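Local coordinates for protein predicted zincin-like metalloprotease (Acidothermus cellulolyticus 11B, PDB 3E11) that is of unknown function but binds calcium and is probably a zinc-dependent peptidase, at residues Asn31-Glu37 against Pro66-Tyr72; Ile71-Ile76 against Glu89-Val94. Where two conformers were deposited one is given. Residues are numbered along the deposited sequence.

Interaction 1: residues Asn31-Glu37 against Pro66-Tyr72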
loop_
_atom_site.group_PDB
_atom_site.type_symbol
_atom_site.label_atom_id
_atom_site.label_comp_id
_atom_site.label_asym_id
_atom_site.label_seq_id
_atom_site.Cartn_x
_atom_site.Cartn_y
_atom_site.Cartn_z
ATOM N N ASN A 31 1.843 -11.338 5.644
ATOM C CA ASN A 31 1.687 -10.672 6.935
ATOM C C ASN A 31 2.018 -9.170 6.892
ATOM O O ASN A 31 2.711 -8.644 7.753
ATOM C CB ASN A 31 2.536 -11.375 8.000
ATOM C CG ASN A 31 2.126 -10.992 9.397
ATOM O OD1 ASN A 31 0.942 -10.769 9.655
ATOM N ND2 ASN A 31 3.117 -10.859 10.303
ATOM N N VAL A 32 1.573 -8.536 5.807
ATOM C CA VAL A 32 1.566 -7.093 5.656
ATOM C C VAL A 32 0.125 -6.677 5.496
ATOM O O VAL A 32 -0.645 -7.290 4.701
ATOM C CB VAL A 32 2.339 -6.641 4.402
ATOM C CG1 VAL A 32 2.257 -5.117 4.246
ATOM C CG2 VAL A 32 3.778 -7.103 4.497
ATOM N N ALA A 33 -0.254 -5.683 6.278
ATOM C CA ALA A 33 -1.597 -5.102 6.249
ATOM C C ALA A 33 -1.530 -3.703 5.685
ATOM O O ALA A 33 -0.544 -2.975 5.864
ATOM C CB ALA A 33 -2.202 -5.082 7.607
ATOM N N VAL A 34 -2.554 -3.353 4.934
ATOM C CA VAL A 34 -2.641 -2.053 4.307
ATOM C C VAL A 34 -3.698 -1.288 5.101
ATOM O O VAL A 34 -4.795 -1.793 5.348
ATOM C CB VAL A 34 -2.996 -2.168 2.782
ATOM C CG1 VAL A 34 -3.233 -0.810 2.158
ATOM C CG2 VAL A 34 -1.938 -2.901 2.059
ATOM N N PHE A 35 -3.317 -0.115 5.567
ATOM C CA PHE A 35 -4.183 0.777 6.298
ATOM C C PHE A 35 -4.232 2.106 5.557
ATOM O O PHE A 35 -3.271 2.513 4.939
ATOM C CB PHE A 35 -3.633 0.996 7.697
ATOM C CG PHE A 35 -3.891 -0.145 8.635
ATOM C CD1 PHE A 35 -2.978 -1.193 8.755
ATOM C CD2 PHE A 35 -5.010 -0.134 9.449
ATOM C CE1 PHE A 35 -3.226 -2.252 9.667
ATOM C CE2 PHE A 35 -5.270 -1.184 10.362
ATOM C CZ PHE A 35 -4.376 -2.244 10.454
ATOM N N VAL A 36 -5.383 2.753 5.622
ATOM C CA VAL A 36 -5.589 3.996 4.935
ATOM C C VAL A 36 -5.656 5.146 5.954
ATOM O O VAL A 36 -6.311 5.060 7.017
ATOM C CB VAL A 36 -6.875 3.966 4.105
ATOM C CG1 VAL A 36 -7.085 5.308 3.450
ATOM C CG2 VAL A 36 -6.830 2.852 3.045
ATOM N N GLU A 37 -4.960 6.215 5.615
ATOM C CA GLU A 37 -5.006 7.484 6.322
ATOM C C GLU A 37 -5.336 8.568 5.328
ATOM O O GLU A 37 -5.126 8.378 4.118
ATOM C CB GLU A 37 -3.660 7.779 6.946
ATOM C CG GLU A 37 -3.378 6.886 8.126
ATOM C CD GLU A 37 -2.213 7.324 8.970
ATOM O OE1 GLU A 37 -1.761 8.490 8.871
ATOM O OE2 GLU A 37 -1.792 6.498 9.776
ATOM N N PRO A 66 1.025 -7.881 11.831
ATOM C CA PRO A 66 1.611 -7.590 10.521
ATOM C C PRO A 66 2.363 -6.271 10.517
ATOM O O PRO A 66 2.008 -5.356 11.256
ATOM C CB PRO A 66 0.371 -7.465 9.611
ATOM C CG PRO A 66 -0.645 -6.854 10.531
ATOM C CD PRO A 66 -0.377 -7.434 11.899
ATOM N N ASP A 67 3.394 -6.180 9.691
ATOM C CA ASP A 67 3.895 -4.890 9.220
ATOM C C ASP A 67 2.757 -4.132 8.540
ATOM O O ASP A 67 1.765 -4.730 8.125
ATOM C CB ASP A 67 5.065 -5.066 8.234
ATOM C CG ASP A 67 6.408 -5.341 8.917
ATOM O OD1 ASP A 67 6.471 -5.412 10.182
ATOM O OD2 ASP A 67 7.408 -5.509 8.187
ATOM N N ARG A 68 2.911 -2.822 8.405
ATOM C CA ARG A 68 1.838 -2.011 7.815
ATOM C C ARG A 68 2.377 -1.285 6.582
ATOM O O ARG A 68 3.528 -0.876 6.563
ATOM C CB ARG A 68 1.279 -1.019 8.839
ATOM C CG ARG A 68 0.422 -1.667 9.898
ATOM C CD ARG A 68 0.033 -0.710 11.056
ATOM N NE ARG A 68 -0.909 -1.393 11.937
ATOM C CZ ARG A 68 -1.996 -0.864 12.525
ATOM N NH1 ARG A 68 -2.378 0.397 12.335
ATOM N NH2 ARG A 68 -2.736 -1.644 13.311
ATOM N N ILE A 69 1.561 -1.192 5.545
ATOM C CA ILE A 69 1.775 -0.224 4.498
ATOM C C ILE A 69 0.617 0.772 4.620
ATOM O O ILE A 69 -0.560 0.397 4.499
ATOM C CB ILE A 69 1.820 -0.864 3.114
ATOM C CG1 ILE A 69 3.092 -1.732 2.969
ATOM C CG2 ILE A 69 1.826 0.186 2.039
ATOM C CD1 ILE A 69 3.137 -2.529 1.660
ATOM N N ILE A 70 0.963 2.018 4.920
ATOM C CA ILE A 70 -0.043 3.081 5.000
ATOM C C ILE A 70 -0.252 3.640 3.608
ATOM O O ILE A 70 0.721 3.838 2.889
ATOM C CB ILE A 70 0.384 4.188 5.960
ATOM C CG1 ILE A 70 0.858 3.608 7.311
ATOM C CG2 ILE A 70 -0.774 5.175 6.172
ATOM C CD1 ILE A 70 -0.144 2.734 8.007
ATOM N N ILE A 71 -1.513 3.869 3.227
ATOM C CA ILE A 71 -1.881 4.447 1.923
ATOM C C ILE A 71 -2.618 5.740 2.238
ATOM O O ILE A 71 -3.489 5.748 3.096
ATOM C CB ILE A 71 -2.780 3.486 1.093
ATOM C CG1 ILE A 71 -1.987 2.259 0.655
ATOM C CG2 ILE A 71 -3.365 4.156 -0.119
ATOM C CD1 ILE A 71 -0.824 2.516 -0.277
ATOM N N TYR A 72 -2.215 6.838 1.597
ATOM C CA TYR A 72 -2.751 8.185 1.888
ATOM C C TYR A 72 -3.826 8.546 0.877
ATOM O O TYR A 72 -3.550 8.775 -0.293
ATOM C CB TYR A 72 -1.623 9.220 1.919
ATOM C CG TYR A 72 -0.662 8.905 3.050
ATOM C CD1 TYR A 72 -1.082 9.016 4.376
ATOM C CD2 TYR A 72 0.593 8.400 2.806
ATOM C CE1 TYR A 72 -0.234 8.705 5.434
ATOM C CE2 TYR A 72 1.461 8.064 3.852
ATOM C CZ TYR A 72 1.037 8.214 5.164
ATOM O OH TYR A 72 1.864 7.891 6.207
HETATM O O HOH W 1 0.994 7.711 8.689
#
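Five strong backbone hydrogen bonds zip the parallel strands 32-37 and 67-72 together. Ala33 N gives to Asp67 O (2.9 Å) and Ala33 O takes from Ile69 N (2.8 Å); Phe35 N gives to Ile69 O (3.0 Å) and Phe35 O takes from Ile71 N (2.8 Å); Glu37 N gives to Ile71 O (3.0 Å). Ala33 and Phe35 each straddle their partner (Arg68, Ile70), as in regular parallel pairing, and CA-H...O contacts such as Val34 CA to Ile69 O (3.2 Å) fill the intervals. At the start, Asp67 N reaches Asn31 O (3.2 Å) in a weak bond only. Arg68 lays its guanidinium flat on the Phe35 ring, a cation-pi stack with Arg68 CZ 3.7 Å from the ring centroid and planes 14° apart. On the same face, a water joins Glu37 OE1 (2.9 Å) to Tyr72 OH (2.6 Å), and Ile70 CD1 rests on Phe35 CB (3.9 Å). The other face is aliphatic: Val32 CG1 meets Ile69 CG1 (3.7 Å) and Val34 CG1 meets Ile71 CG1 (3.6 Å), each valine reaching diagonally to the isoleucine two residues beyond its own bridge partner. Asp67 also lies on this face, its carboxylate salt-bridged to Arg57 and hydrogen-bonded to Tyr49. Strand 67-72 is the middle strand of a mixed three-stranded sheet, with strand 47-50 antiparallel along its other edge. Helices 7-19 and 83-101 pack on the valine and isoleucine face, Val34 and Val36 against the first, Ile69 and Ile71 against the second, whose HExxH sequence, a probable zincin metal site, Ile69 touches.

Interaction 2: residues Ile71-Ile76 against Glu89-Val94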
loop_
_atom_site.group_PDB
_atom_site.type_symbol
_atom_site.label_atom_id
_atom_site.label_comp_id
_atom_site.label_asym_id
_atom_site.label_seq_id
_atom_site.Cartn_x
_atom_site.Cartn_y
_atom_site.Cartn_z
ATOM N N ILE A 71 -1.513 3.869 3.227
ATOM C CA ILE A 71 -1.881 4.447 1.923
ATOM C C ILE A 71 -2.618 5.740 2.238
ATOM O O ILE A 71 -3.489 5.748 3.096
ATOM C CB ILE A 71 -2.780 3.486 1.093
ATOM C CG1 ILE A 71 -1.987 2.259 0.655
ATOM C CG2 ILE A 71 -3.365 4.156 -0.119
ATOM C CD1 ILE A 71 -0.824 2.516 -0.277
ATOM N N TYR A 72 -2.215 6.838 1.597
ATOM C CA TYR A 72 -2.751 8.185 1.888
ATOM C C TYR A 72 -3.826 8.546 0.877
ATOM O O TYR A 72 -3.550 8.775 -0.293
ATOM C CB TYR A 72 -1.623 9.220 1.919
ATOM C CG TYR A 72 -0.662 8.905 3.050
ATOM C CD1 TYR A 72 -1.082 9.016 4.376
ATOM C CD2 TYR A 72 0.593 8.400 2.806
ATOM C CE1 TYR A 72 -0.234 8.705 5.434
ATOM C CE2 TYR A 72 1.461 8.064 3.852
ATOM C CZ TYR A 72 1.037 8.214 5.164
ATOM O OH TYR A 72 1.864 7.891 6.207
ATOM N N ARG A 73 -5.062 8.583 1.338
ATOM C CA ARG A 73 -6.198 8.751 0.444
ATOM C C ARG A 73 -6.141 10.097 -0.292
ATOM O O ARG A 73 -6.371 10.169 -1.496
ATOM C CB ARG A 73 -7.487 8.618 1.272
ATOM C CG ARG A 73 -8.776 8.723 0.498
ATOM C CD ARG A 73 -9.975 8.249 1.326
ATOM N NE ARG A 73 -10.109 9.070 2.512
ATOM C CZ ARG A 73 -10.016 8.638 3.774
ATOM N NH1 ARG A 73 -9.835 7.349 4.071
ATOM N NH2 ARG A 73 -10.132 9.517 4.767
ATOM N N ASN A 74 -5.830 11.173 0.431
ATOM C CA ASN A 74 -5.866 12.502 -0.210
ATOM C C ASN A 74 -4.852 12.615 -1.358
ATOM O O ASN A 74 -5.179 13.117 -2.453
ATOM C CB ASN A 74 -5.645 13.605 0.814
ATOM C CG ASN A 74 -6.795 13.758 1.747
ATOM O OD1 ASN A 74 -7.829 13.103 1.590
ATOM N ND2 ASN A 74 -6.643 14.622 2.729
ATOM N N THR A 75 -3.624 12.154 -1.113
ATOM C CA THR A 75 -2.524 12.398 -2.047
ATOM C C THR A 75 -2.690 11.487 -3.258
ATOM O O THR A 75 -2.405 11.897 -4.372
ATOM C CB THR A 75 -1.125 12.249 -1.391
ATOM O OG1 THR A 75 -1.084 11.038 -0.653
ATOM C CG2 THR A 75 -0.844 13.393 -0.455
ATOM N N ILE A 76 -3.198 10.274 -3.042
ATOM C CA ILE A 76 -3.540 9.329 -4.119
ATOM C C ILE A 76 -4.648 9.891 -4.998
ATOM O O ILE A 76 -4.558 9.877 -6.233
ATOM C CB ILE A 76 -4.014 7.950 -3.545
ATOM C CG1 ILE A 76 -2.835 7.155 -2.944
ATOM C CG2 ILE A 76 -4.730 7.110 -4.616
ATOM C CD1 ILE A 76 -2.033 6.294 -3.947
ATOM N N GLU A 89 -3.176 3.248 -8.902
ATOM C CA GLU A 89 -2.254 4.029 -8.135
ATOM C C GLU A 89 -2.001 3.414 -6.770
ATOM O O GLU A 89 -0.869 3.393 -6.292
ATOM C CB GLU A 89 -2.761 5.461 -8.007
ATOM C CG GLU A 89 -1.675 6.463 -7.702
ATOM C CD GLU A 89 -0.583 6.478 -8.766
ATOM O OE1 GLU A 89 -0.889 6.376 -9.958
ATOM O OE2 GLU A 89 0.583 6.560 -8.401
ATOM N N VAL A 90 -3.057 2.968 -6.122
ATOM C CA VAL A 90 -2.897 2.237 -4.852
ATOM C C VAL A 90 -2.048 0.960 -5.037
ATOM O O VAL A 90 -1.108 0.704 -4.256
ATOM C CB VAL A 90 -4.235 1.886 -4.198
ATOM C CG1 VAL A 90 -4.021 0.976 -2.924
ATOM C CG2 VAL A 90 -4.984 3.147 -3.768
ATOM N N ARG A 91 -2.359 0.174 -6.065
ATOM C CA ARG A 91 -1.616 -1.049 -6.340
ATOM C C ARG A 91 -0.143 -0.728 -6.558
ATOM O O ARG A 91 0.731 -1.381 -5.993
ATOM C CB ARG A 91 -2.189 -1.786 -7.559
ATOM C CG ARG A 91 -1.650 -3.197 -7.712
ATOM C CD ARG A 91 -2.318 -3.874 -8.881
ATOM N NE ARG A 91 -3.733 -4.198 -8.618
ATOM C CZ ARG A 91 -4.746 -3.936 -9.451
ATOM N NH1 ARG A 91 -4.543 -3.309 -10.617
ATOM N NH2 ARG A 91 -5.984 -4.302 -9.122
ATOM N N LYS A 92 0.123 0.293 -7.371
ATOM C CA LYS A 92 1.487 0.637 -7.718
ATOM C C LYS A 92 2.238 1.037 -6.448
ATOM O O LYS A 92 3.380 0.660 -6.267
ATOM C CB LYS A 92 1.527 1.738 -8.764
ATOM C CG LYS A 92 2.866 2.368 -8.946
ATOM C CD LYS A 92 2.831 3.468 -10.010
ATOM C CE LYS A 92 4.139 4.245 -9.984
ATOM N NZ LYS A 92 4.261 5.233 -11.095
ATOM N N THR A 93 1.559 1.751 -5.566
ATOM C CA THR A 93 2.147 2.222 -4.319
ATOM C C THR A 93 2.517 1.082 -3.361
ATOM O O THR A 93 3.638 1.045 -2.851
ATOM C CB THR A 93 1.210 3.234 -3.632
ATOM O OG1 THR A 93 1.045 4.357 -4.498
ATOM C CG2 THR A 93 1.769 3.698 -2.280
ATOM N N VAL A 94 1.585 0.165 -3.148
ATOM C CA VAL A 94 1.815 -1.026 -2.324
ATOM C C VAL A 94 2.995 -1.841 -2.885
ATOM O O VAL A 94 3.905 -2.240 -2.129
ATOM C CB VAL A 94 0.542 -1.891 -2.211
ATOM C CG1 VAL A 94 0.840 -3.174 -1.466
ATOM C CG2 VAL A 94 -0.587 -1.130 -1.499
#
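Strand 67-72 ends at Tyr72, which occupies the N-cap position of helix 73-78; Ile76 N closes the first turn on Tyr72 O at 3.2 Å. The chain therefore bends from extended to helical without an intervening loop. Opposite it, residues 89-94 are regular helix, with Thr93 N on Glu89 O (3.0 Å) and Val94 N on Val90 O (3.0 Å). The backbones stay well apart, the nearest CA atoms, those of Ile76 and Glu89, being 6.8 Å from each other, so side chains alone bridge the gap. Two isoleucines, one from the strand end and one from the new helix, do this work, both with CA-to-CB bonds toward helix 83-101. That helix carries an HExxH sequence, His96 to His100, the probable zinc-binding motif of a zincin, although no metal is bound to its histidines here; the contact thus packs the C-terminal end of the central strand and the short helix against the turns just before the motif. Val90 CG2 is shared by both isoleucines, lying 4.1 Å from Ile71 CG2 and 4.1 Å from Ile76 CG2. Further along, Ile71 CD1 touches Thr93 CG2 (3.5 Å) and Val94 CG2 (3.9 Å), while Ile76 CD1 lies on the aliphatic Glu89 CG (3.8 Å). Ile76 CD1 also comes within 3.7 Å of Thr93 OG1, whose hydroxyl donates back to Glu89 O at 2.8 Å; satisfied within its own helix, it can sit in apolar surroundings. Helix 7-19 borders the same core, where Phe10 meets Ile71 and Ala17 meets Val90.

The segments of both share Ile71 and Tyr72, but only Ile71 takes part in both contacts, whose centres lie about 11 Å apart. In interaction 1 its backbone is pinned to strand 32-37; in interaction 2 its side chain meets helix 83-101. Glu37 O lies 2.8 Å from Arg73 N, a probable hydrogen bond carrying the strand pairing into helix 73-78, and Val34 CG2 packs 4.2 Å from Val94 CG2. Ile69 packs on HExxH residues, Ile71 and Ile76 on the turns just before them; both contacts thus back the presumed zinc-site helix. The side chain of Asp19, a calcium-binding residue without an ion here, is about 10 Å from that of Val34.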